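Local structure of Pex (Synechococcus elongatus PCC 7942, 2E1N) at residues Q82-Y87 with R99-A104; V36-A41 with L114-E119. The protein modifies the cyanobacterial circadian clock as a period extender, and is a PadR-like winged-helix protein that probably acts by binding DNA. All coordinates share one frame; numbering follows the deposited sequence.

Contact 1 (Q82-Y87 with R99-A104); sequences QIISGY and RMYQLA
The antiparallel beta hairpin that forms the wing of a winged-helix domain is joined here, Ser85 pairing with Gln102 and Tyr87 with Met100. Both are hydrogen-bonded pairs, each closed by two backbone bonds; Ser85 N to Gln102 O, 2.9 Å, is nearly straight. Toward the open end Ala104 N reaches Ile83 O at 3.0 Å from above the carbonyl plane, and one water donates to both Ile83 O and Ala104 O, extending the link beyond the paired strands. On one face of the sheet the Tyr87 ring lies across Met100, whose CB sits 3.5 Å from the ring centroid in a CH-pi contact. With CG between the backbone N and carbonyl carbon (chi1 62°), the ring folds over the neighbouring strand, where the Gln102 side chain crosses that of Tyr87 at about a right angle, its amide plane turned 50° from the ring, and Gln102 NE2 comes 3.5 Å from Tyr87 CD2. The Tyr87 hydroxyl is hydrogen-bonded to Asp47 OD2. An alanine at Tyr87 would be likely to uncover Met100 CB and leave Asp47 without this partner. The other face carries Ile84 CD1, 4.0 Å from Tyr101 CD1, both side chains also touching Leu75 of helix 68-80. Gly86 suits its place because the Arg99 guanidinium lies flat over the backbone there, 3.6 Å from CZ to Gly86 C, where a CB would clash with NE; this guanidinium also makes a cation-pi contact with Trp88. A two-stranded hairpin following a helix, with Ile84 and Tyr101 turned to the helices, is the wing characteristic of winged helix-turn-helix proteins such as the PadR family.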
ATOM      1  N   GLN B  82      14.272 -14.806  20.366  1.00 30.53           N
ATOM      2  CA  GLN B  82      13.732 -15.558  21.505  1.00 29.48           C
ATOM      3  C   GLN B  82      12.354 -15.108  21.901  1.00 31.44           C
ATOM      4  O   GLN B  82      11.983 -15.279  23.070  1.00 30.75           O
ATOM      5  CB  GLN B  82      14.680 -15.513  22.741  1.00 29.47           C
ATOM      6  CG  GLN B  82      16.063 -16.053  22.412  1.00 27.40           C
ATOM      7  CD  GLN B  82      16.949 -16.274  23.615  1.00 29.49           C
ATOM      8  OE1 GLN B  82      16.663 -15.814  24.775  1.00 31.17           O
ATOM      9  NE2 GLN B  82      18.011 -16.998  23.388  1.00 27.50           N
ATOM     10  N   ILE B  83      11.586 -14.555  20.956  1.00 30.97           N
ATOM     11  CA  ILE B  83      10.223 -14.131  21.260  1.00 30.67           C
ATOM     12  C   ILE B  83       9.223 -15.286  21.080  1.00 30.72           C
ATOM     13  O   ILE B  83       8.192 -15.392  21.837  1.00 30.64           O
ATOM     14  CB  ILE B  83       9.836 -12.960  20.367  1.00 30.18           C
ATOM     15  CG1 ILE B  83      10.810 -11.831  20.580  1.00 32.83           C
ATOM     16  CG2 ILE B  83       8.376 -12.463  20.691  1.00 32.03           C
ATOM     17  CD1 ILE B  83      10.547 -10.618  19.699  1.00 34.01           C
ATOM     18  N   ILE B  84       9.497 -16.130  20.079  1.00 29.45           N
ATOM     19  CA  ILE B  84       8.670 -17.296  19.818  1.00 30.25           C
ATOM     20  C   ILE B  84       9.500 -18.539  19.881  1.00 31.37           C
ATOM     21  O   ILE B  84      10.738 -18.510  19.800  1.00 31.80           O
ATOM     22  CB  ILE B  84       7.904 -17.240  18.458  1.00 29.85           C
ATOM     23  CG1 ILE B  84       8.836 -17.415  17.257  1.00 30.55           C
ATOM     24  CG2 ILE B  84       7.114 -15.913  18.376  1.00 31.03           C
ATOM     25  CD1 ILE B  84       8.128 -17.457  15.885  1.00 30.21           C
ATOM     26  N   SER B  85       8.795 -19.645  20.057  1.00 32.05           N
ATOM     27  CA  SER B  85       9.377 -20.952  19.997  1.00 33.25           C
ATOM     28  C   SER B  85       8.486 -21.883  19.197  1.00 33.38           C
ATOM     29  O   SER B  85       7.314 -21.575  18.952  1.00 34.27           O
ATOM     30  CB  SER B  85       9.622 -21.498  21.398  1.00 35.10           C
ATOM     31  OG  SER B  85       8.418 -21.577  22.131  1.00 38.12           O
ATOM     32  N   GLY B  86       9.073 -22.961  18.724  1.00 32.77           N
ATOM     33  CA  GLY B  86       8.382 -23.920  17.931  1.00 33.30           C
ATOM     34  C   GLY B  86       8.294 -25.246  18.631  1.00 33.54           C
ATOM     35  O   GLY B  86       9.005 -25.519  19.594  1.00 33.17           O
ATOM     36  N   TYR B  87       7.354 -26.046  18.152  1.00 34.14           N
ATOM     37  CA  TYR B  87       7.202 -27.422  18.588  1.00 35.24           C
ATOM     38  C   TYR B  87       6.553 -28.210  17.486  1.00 35.44           C
ATOM     39  O   TYR B  87       5.904 -27.656  16.635  1.00 36.06           O
ATOM     40  CB  TYR B  87       6.382 -27.543  19.871  1.00 34.88           C
ATOM     41  CG  TYR B  87       4.953 -27.077  19.854  1.00 35.70           C
ATOM     42  CD1 TYR B  87       3.907 -27.984  19.630  1.00 38.65           C
ATOM     43  CD2 TYR B  87       4.619 -25.766  20.153  1.00 37.72           C
ATOM     44  CE1 TYR B  87       2.615 -27.566  19.661  1.00 37.17           C
ATOM     45  CE2 TYR B  87       3.290 -25.340  20.177  1.00 36.14           C
ATOM     46  CZ  TYR B  87       2.301 -26.251  19.943  1.00 37.27           C
ATOM     47  OH  TYR B  87       0.984 -25.845  19.974  1.00 38.70           O
ATOM     48  N   ARG B  99       4.844 -27.992  12.145  1.00 35.86           N
ATOM     49  CA  ARG B  99       5.592 -27.118  13.039  1.00 34.55           C
ATOM     50  C   ARG B  99       4.603 -26.076  13.523  1.00 34.93           C
ATOM     51  O   ARG B  99       4.096 -25.269  12.700  1.00 34.98           O
ATOM     52  CB  ARG B  99       6.750 -26.458  12.304  1.00 34.94           C
ATOM     53  CG  ARG B  99       7.730 -25.714  13.183  1.00 35.02           C
ATOM     54  CD  ARG B  99       8.417 -26.667  14.089  1.00 34.52           C
ATOM     55  NE  ARG B  99       9.501 -26.072  14.865  1.00 33.65           N
ATOM     56  CZ  ARG B  99      10.089 -26.676  15.887  1.00 38.72           C
ATOM     57  NH1 ARG B  99       9.649 -27.842  16.338  1.00 39.16           N
ATOM     58  NH2 ARG B  99      11.071 -26.061  16.530  1.00 40.33           N
ATOM     59  N   MET B 100       4.336 -26.105  14.823  1.00 33.22           N
ATOM     60  CA  MET B 100       3.558 -25.092  15.517  1.00 33.48           C
ATOM     61  C   MET B 100       4.474 -24.035  16.154  1.00 33.23           C
ATOM     62  O   MET B 100       5.613 -24.326  16.528  1.00 33.53           O
ATOM     63  CB  MET B 100       2.742 -25.728  16.639  1.00 34.30           C
ATOM     64  CG  MET B 100       1.761 -26.796  16.197  1.00 34.75           C
ATOM     65  SD  MET B 100       0.422 -26.190  15.154  1.00 35.71           S
ATOM     66  CE  MET B 100      -0.421 -25.055  16.264  1.00 33.32           C
ATOM     67  N   TYR B 101       3.916 -22.845  16.368  1.00 32.15           N
ATOM     68  CA  TYR B 101       4.640 -21.725  16.952  1.00 32.32           C
ATOM     69  C   TYR B 101       3.825 -21.142  18.109  1.00 32.43           C
ATOM     70  O   TYR B 101       2.560 -21.144  18.090  1.00 32.15           O
ATOM     71  CB  TYR B 101       4.937 -20.646  15.905  1.00 32.46           C
ATOM     72  CG  TYR B 101       5.796 -21.143  14.808  1.00 35.48           C
ATOM     73  CD1 TYR B 101       7.193 -21.227  14.952  1.00 38.12           C
ATOM     74  CD2 TYR B 101       5.243 -21.551  13.644  1.00 37.48           C
ATOM     75  CE1 TYR B 101       7.972 -21.707  13.927  1.00 36.75           C
ATOM     76  CE2 TYR B 101       6.021 -22.033  12.616  1.00 38.08           C
ATOM     77  CZ  TYR B 101       7.378 -22.129  12.779  1.00 38.85           C
ATOM     78  OH  TYR B 101       8.138 -22.597  11.717  1.00 40.40           O
ATOM     79  N   GLN B 102       4.544 -20.720  19.145  1.00 32.49           N
ATOM     80  CA  GLN B 102       3.916 -20.103  20.310  1.00 33.42           C
ATOM     81  C   GLN B 102       4.814 -19.021  20.892  1.00 33.06           C
ATOM     82  O   GLN B 102       6.009 -18.995  20.631  1.00 31.91           O
ATOM     83  CB  GLN B 102       3.569 -21.175  21.366  1.00 33.91           C
ATOM     84  CG  GLN B 102       4.792 -21.734  22.069  1.00 38.42           C
ATOM     85  CD  GLN B 102       4.518 -22.996  22.931  1.00 39.42           C
ATOM     86  OE1 GLN B 102       3.501 -23.101  23.607  1.00 47.02           O
ATOM     87  NE2 GLN B 102       5.451 -23.893  22.930  1.00 39.77           N
ATOM     88  N   LEU B 103       4.239 -18.114  21.675  1.00 33.34           N
ATOM     89  CA  LEU B 103       5.072 -17.145  22.364  1.00 32.82           C
ATOM     90  C   LEU B 103       5.838 -17.891  23.428  1.00 33.11           C
ATOM     91  O   LEU B 103       5.247 -18.688  24.169  1.00 34.40           O
ATOM     92  CB  LEU B 103       4.241 -16.037  23.008  1.00 33.69           C
ATOM     93  CG  LEU B 103       3.414 -15.180  22.095  1.00 35.11           C
ATOM     94  CD1 LEU B 103       2.625 -14.193  22.947  1.00 36.14           C
ATOM     95  CD2 LEU B 103       4.291 -14.480  21.078  1.00 34.51           C
ATOM     96  N   ALA B 104       7.144 -17.643  23.512  1.00 32.60           N
ATOM     97  CA  ALA B 104       7.966 -18.180  24.599  1.00 32.44           C
ATOM     98  C   ALA B 104       7.713 -17.417  25.933  1.00 33.52           C
ATOM     99  O   ALA B 104       7.277 -16.267  25.908  1.00 33.33           O
ATOM    100  CB  ALA B 104       9.419 -18.076  24.241  1.00 32.92           C
TER
HETATM  101  O   HOH W   1       7.689 -13.915  24.225  1.00 35.74           O

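Contact 2 (V36-A41 with L114-E119); sequences VCYVLA and LAQLWE
Val36 begins the contact lightly, its CG1 meeting Leu114 CD1 at the margin of two helical segments, 36-41 and 114-119, whose axes cross at -106° and approach to 7.5 Å. Cys37 is packed more closely: its CB lies 3.2 Å from Leu114 O, and SG, placed beside the backbone N by chi1 of -60°, meets CB of both Leu114 and Leu117. A small, weakly polar side chain fits so near the opposing backbone. Tyr38 follows with CB 3.8 Å from the centroid of the Trp118 six-membered ring, almost on the ring normal, a CH-pi contact. The two aromatic side chains run side by side in the same direction with planes 58° apart, and Tyr38 CD1 approaches Trp118 CZ2 to 3.7 Å. The phenol end bonds to Leu53 O, so this buried hydroxyl has a partner. One turn on from Val36, Leu40 sends CD1 to Leu114 CD1 at 3.5 Å, a methyl-to-methyl contact for which leucine has the reach. Ala41 then lets the backbones close in: its CA is 4.5 Å from that of Ala115, and its CB rests against Trp118 CD1 at 3.6 Å. Two alanines suit this near approach, where longer side chains would hold the helices apart. Around this crossing, helix 68-80 packs on Val36 and Leu40, Leu57 of helix 50-60 touches both Tyr38 and Trp118, and Phe22 of the second subunit lies against Cys37 and Leu117.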
ATOM      1  N   VAL B  36       6.066  -9.564  11.056  1.00 31.96           N
ATOM      2  CA  VAL B  36       6.441  -9.821  12.441  1.00 31.46           C
ATOM      3  C   VAL B  36       5.334  -9.385  13.406  1.00 31.57           C
ATOM      4  O   VAL B  36       4.966 -10.119  14.324  1.00 31.72           O
ATOM      5  CB  VAL B  36       7.806  -9.174  12.791  1.00 32.56           C
ATOM      6  CG1 VAL B  36       7.984  -9.188  14.377  1.00 30.91           C
ATOM      7  CG2 VAL B  36       8.898  -9.869  12.111  1.00 31.32           C
ATOM      8  N   CYS B  37       4.773  -8.189  13.199  1.00 31.34           N
ATOM      9  CA  CYS B  37       3.716  -7.681  14.102  1.00 31.28           C
ATOM     10  C   CYS B  37       2.401  -8.448  13.964  1.00 30.08           C
ATOM     11  O   CYS B  37       1.735  -8.738  14.970  1.00 30.00           O
ATOM     12  CB  CYS B  37       3.522  -6.206  13.848  1.00 32.62           C
ATOM     13  SG  CYS B  37       5.077  -5.318  14.170  1.00 36.39           S
ATOM     14  N   TYR B  38       2.021  -8.780  12.727  1.00 30.31           N
ATOM     15  CA  TYR B  38       0.827  -9.624  12.487  1.00 30.37           C
ATOM     16  C   TYR B  38       0.964 -11.005  13.165  1.00 31.42           C
ATOM     17  O   TYR B  38       0.086 -11.477  13.879  1.00 31.35           O
ATOM     18  CB  TYR B  38       0.582  -9.796  10.970  1.00 30.19           C
ATOM     19  CG  TYR B  38      -0.333 -10.985  10.674  1.00 30.78           C
ATOM     20  CD1 TYR B  38      -1.673 -10.980  11.073  1.00 31.38           C
ATOM     21  CD2 TYR B  38       0.150 -12.099  10.023  1.00 29.35           C
ATOM     22  CE1 TYR B  38      -2.491 -12.105  10.844  1.00 28.38           C
ATOM     23  CE2 TYR B  38      -0.671 -13.205   9.779  1.00 28.27           C
ATOM     24  CZ  TYR B  38      -1.980 -13.194  10.234  1.00 29.31           C
ATOM     25  OH  TYR B  38      -2.823 -14.255  10.043  1.00 31.58           O
ATOM     26  N   VAL B  39       2.081 -11.672  12.934  1.00 30.24           N
ATOM     27  CA  VAL B  39       2.270 -12.985  13.534  1.00 30.28           C
ATOM     28  C   VAL B  39       2.163 -12.891  15.035  1.00 31.25           C
ATOM     29  O   VAL B  39       1.457 -13.679  15.668  1.00 31.75           O
ATOM     30  CB  VAL B  39       3.608 -13.584  13.091  1.00 30.98           C
ATOM     31  CG1 VAL B  39       3.957 -14.832  13.885  1.00 29.85           C
ATOM     32  CG2 VAL B  39       3.571 -13.867  11.555  1.00 30.27           C
ATOM     33  N   LEU B  40       2.802 -11.901  15.634  1.00 30.65           N
ATOM     34  CA  LEU B  40       2.705 -11.746  17.075  1.00 29.43           C
ATOM     35  C   LEU B  40       1.304 -11.439  17.586  1.00 30.99           C
ATOM     36  O   LEU B  40       0.898 -11.971  18.628  1.00 31.97           O
ATOM     37  CB  LEU B  40       3.737 -10.732  17.570  1.00 30.27           C
ATOM     38  CG  LEU B  40       5.208 -11.220  17.507  1.00 27.47           C
ATOM     39  CD1 LEU B  40       6.133 -10.096  18.003  1.00 29.77           C
ATOM     40  CD2 LEU B  40       5.484 -12.570  18.277  1.00 33.20           C
ATOM     41  N   ALA B  41       0.549 -10.641  16.826  1.00 31.26           N
ATOM     42  CA  ALA B  41      -0.874 -10.373  17.135  1.00 31.08           C
ATOM     43  C   ALA B  41      -1.679 -11.688  17.209  1.00 31.29           C
ATOM     44  O   ALA B  41      -2.510 -11.840  18.118  1.00 31.51           O
ATOM     45  CB  ALA B  41      -1.473  -9.404  16.114  1.00 32.18           C
ATOM     46  N   LEU B 114       4.698  -4.877  19.759  1.00 37.31           N
ATOM     47  CA  LEU B 114       4.740  -5.110  18.314  1.00 36.62           C
ATOM     48  C   LEU B 114       3.344  -5.433  17.792  1.00 36.38           C
ATOM     49  O   LEU B 114       2.944  -4.963  16.749  1.00 36.50           O
ATOM     50  CB  LEU B 114       5.724  -6.240  17.990  1.00 36.53           C
ATOM     51  CG  LEU B 114       7.187  -5.921  18.352  1.00 37.12           C
ATOM     52  CD1 LEU B 114       8.073  -7.141  18.292  1.00 36.04           C
ATOM     53  CD2 LEU B 114       7.740  -4.818  17.473  1.00 40.49           C
ATOM     54  N   ALA B 115       2.573  -6.213  18.542  1.00 36.47           N
ATOM     55  CA  ALA B 115       1.183  -6.490  18.163  1.00 37.13           C
ATOM     56  C   ALA B 115       0.341  -5.222  18.054  1.00 38.26           C
ATOM     57  O   ALA B 115      -0.466  -5.078  17.136  1.00 39.75           O
ATOM     58  CB  ALA B 115       0.556  -7.471  19.160  1.00 37.21           C
ATOM     59  N   GLN B 116       0.537  -4.304  18.988  1.00 38.62           N
ATOM     60  CA  GLN B 116      -0.102  -2.985  18.937  1.00 40.03           C
ATOM     61  C   GLN B 116       0.200  -2.238  17.645  1.00 39.79           C
ATOM     62  O   GLN B 116      -0.671  -1.561  17.100  1.00 40.18           O
ATOM     63  CB  GLN B 116       0.354  -2.142  20.124  1.00 40.39           C
ATOM     64  CG  GLN B 116      -0.157  -2.619  21.477  1.00 44.10           C
ATOM     65  CD  GLN B 116      -0.076  -1.545  22.530  1.00 47.13           C
ATOM     66  OE1 GLN B 116      -0.579  -0.433  22.330  1.00 55.70           O
ATOM     67  NE2 GLN B 116       0.555  -1.852  23.649  1.00 49.77           N
ATOM     68  N   LEU B 117       1.430  -2.351  17.146  1.00 39.57           N
ATOM     69  CA  LEU B 117       1.823  -1.666  15.925  1.00 39.43           C
ATOM     70  C   LEU B 117       1.013  -2.188  14.708  1.00 40.01           C
ATOM     71  O   LEU B 117       0.688  -1.425  13.794  1.00 39.98           O
ATOM     72  CB  LEU B 117       3.316  -1.810  15.666  1.00 39.88           C
ATOM     73  CG  LEU B 117       4.305  -1.161  16.646  1.00 39.83           C
ATOM     74  CD1 LEU B 117       5.717  -1.564  16.249  1.00 40.58           C
ATOM     75  CD2 LEU B 117       4.161   0.340  16.666  1.00 44.88           C
ATOM     76  N   TRP B 118       0.716  -3.489  14.690  1.00 39.80           N
ATOM     77  CA  TRP B 118      -0.191  -4.067  13.700  1.00 40.02           C
ATOM     78  C   TRP B 118      -1.584  -3.438  13.773  1.00 41.22           C
ATOM     79  O   TRP B 118      -2.082  -2.878  12.780  1.00 40.48           O
ATOM     80  CB  TRP B 118      -0.276  -5.585  13.918  1.00 40.15           C
ATOM     81  CG  TRP B 118      -1.284  -6.310  13.103  1.00 37.79           C
ATOM     82  CD1 TRP B 118      -2.375  -7.005  13.564  1.00 38.12           C
ATOM     83  CD2 TRP B 118      -1.290  -6.448  11.693  1.00 37.65           C
ATOM     84  NE1 TRP B 118      -3.068  -7.545  12.515  1.00 38.80           N
ATOM     85  CE2 TRP B 118      -2.414  -7.229  11.354  1.00 37.35           C
ATOM     86  CE3 TRP B 118      -0.456  -5.974  10.669  1.00 38.32           C
ATOM     87  CZ2 TRP B 118      -2.727  -7.542  10.051  1.00 38.86           C
ATOM     88  CZ3 TRP B 118      -0.763  -6.291   9.389  1.00 41.13           C
ATOM     89  CH2 TRP B 118      -1.904  -7.065   9.082  1.00 40.46           C
ATOM     90  N   GLU B 119      -2.183  -3.505  14.947  1.00 42.75           N
ATOM     91  CA  GLU B 119      -3.564  -3.050  15.123  1.00 45.78           C
ATOM     92  C   GLU B 119      -3.684  -1.556  14.802  1.00 46.96           C
ATOM     93  O   GLU B 119      -4.637  -1.112  14.125  1.00 46.59           O
ATOM     94  CB  GLU B 119      -4.070  -3.333  16.536  1.00 46.48           C
ATOM     95  CG  GLU B 119      -3.994  -4.790  17.002  1.00 49.24           C
ATOM     96  CD  GLU B 119      -4.910  -5.775  16.233  1.00 54.34           C
ATOM     97  OE1 GLU B 119      -4.648  -7.003  16.327  1.00 57.83           O
ATOM     98  OE2 GLU B 119      -5.886  -5.349  15.567  1.00 57.28           O
TER

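Overall arrangement
The centres of the two contacts lie about 15 Å apart, and they meet through Leu40 of helix 32-43: its CD2 is 3.6 Å from Leu103 CD2 and also packs on Ile83 and Ile84. Along the chain contact 1 is nested within the loop closed by contact 2, since helix 32-43 comes first, the hairpin of strands 84-89 and 98-103 later, and helix 110-123 as the next element after the second strand. The helix crossing thus brings the end of the modelled chain back to an early helix, while the base of the wing rests on that same helix. Residues of the second subunit touch both contacts, so both border the partner chain of the dimer.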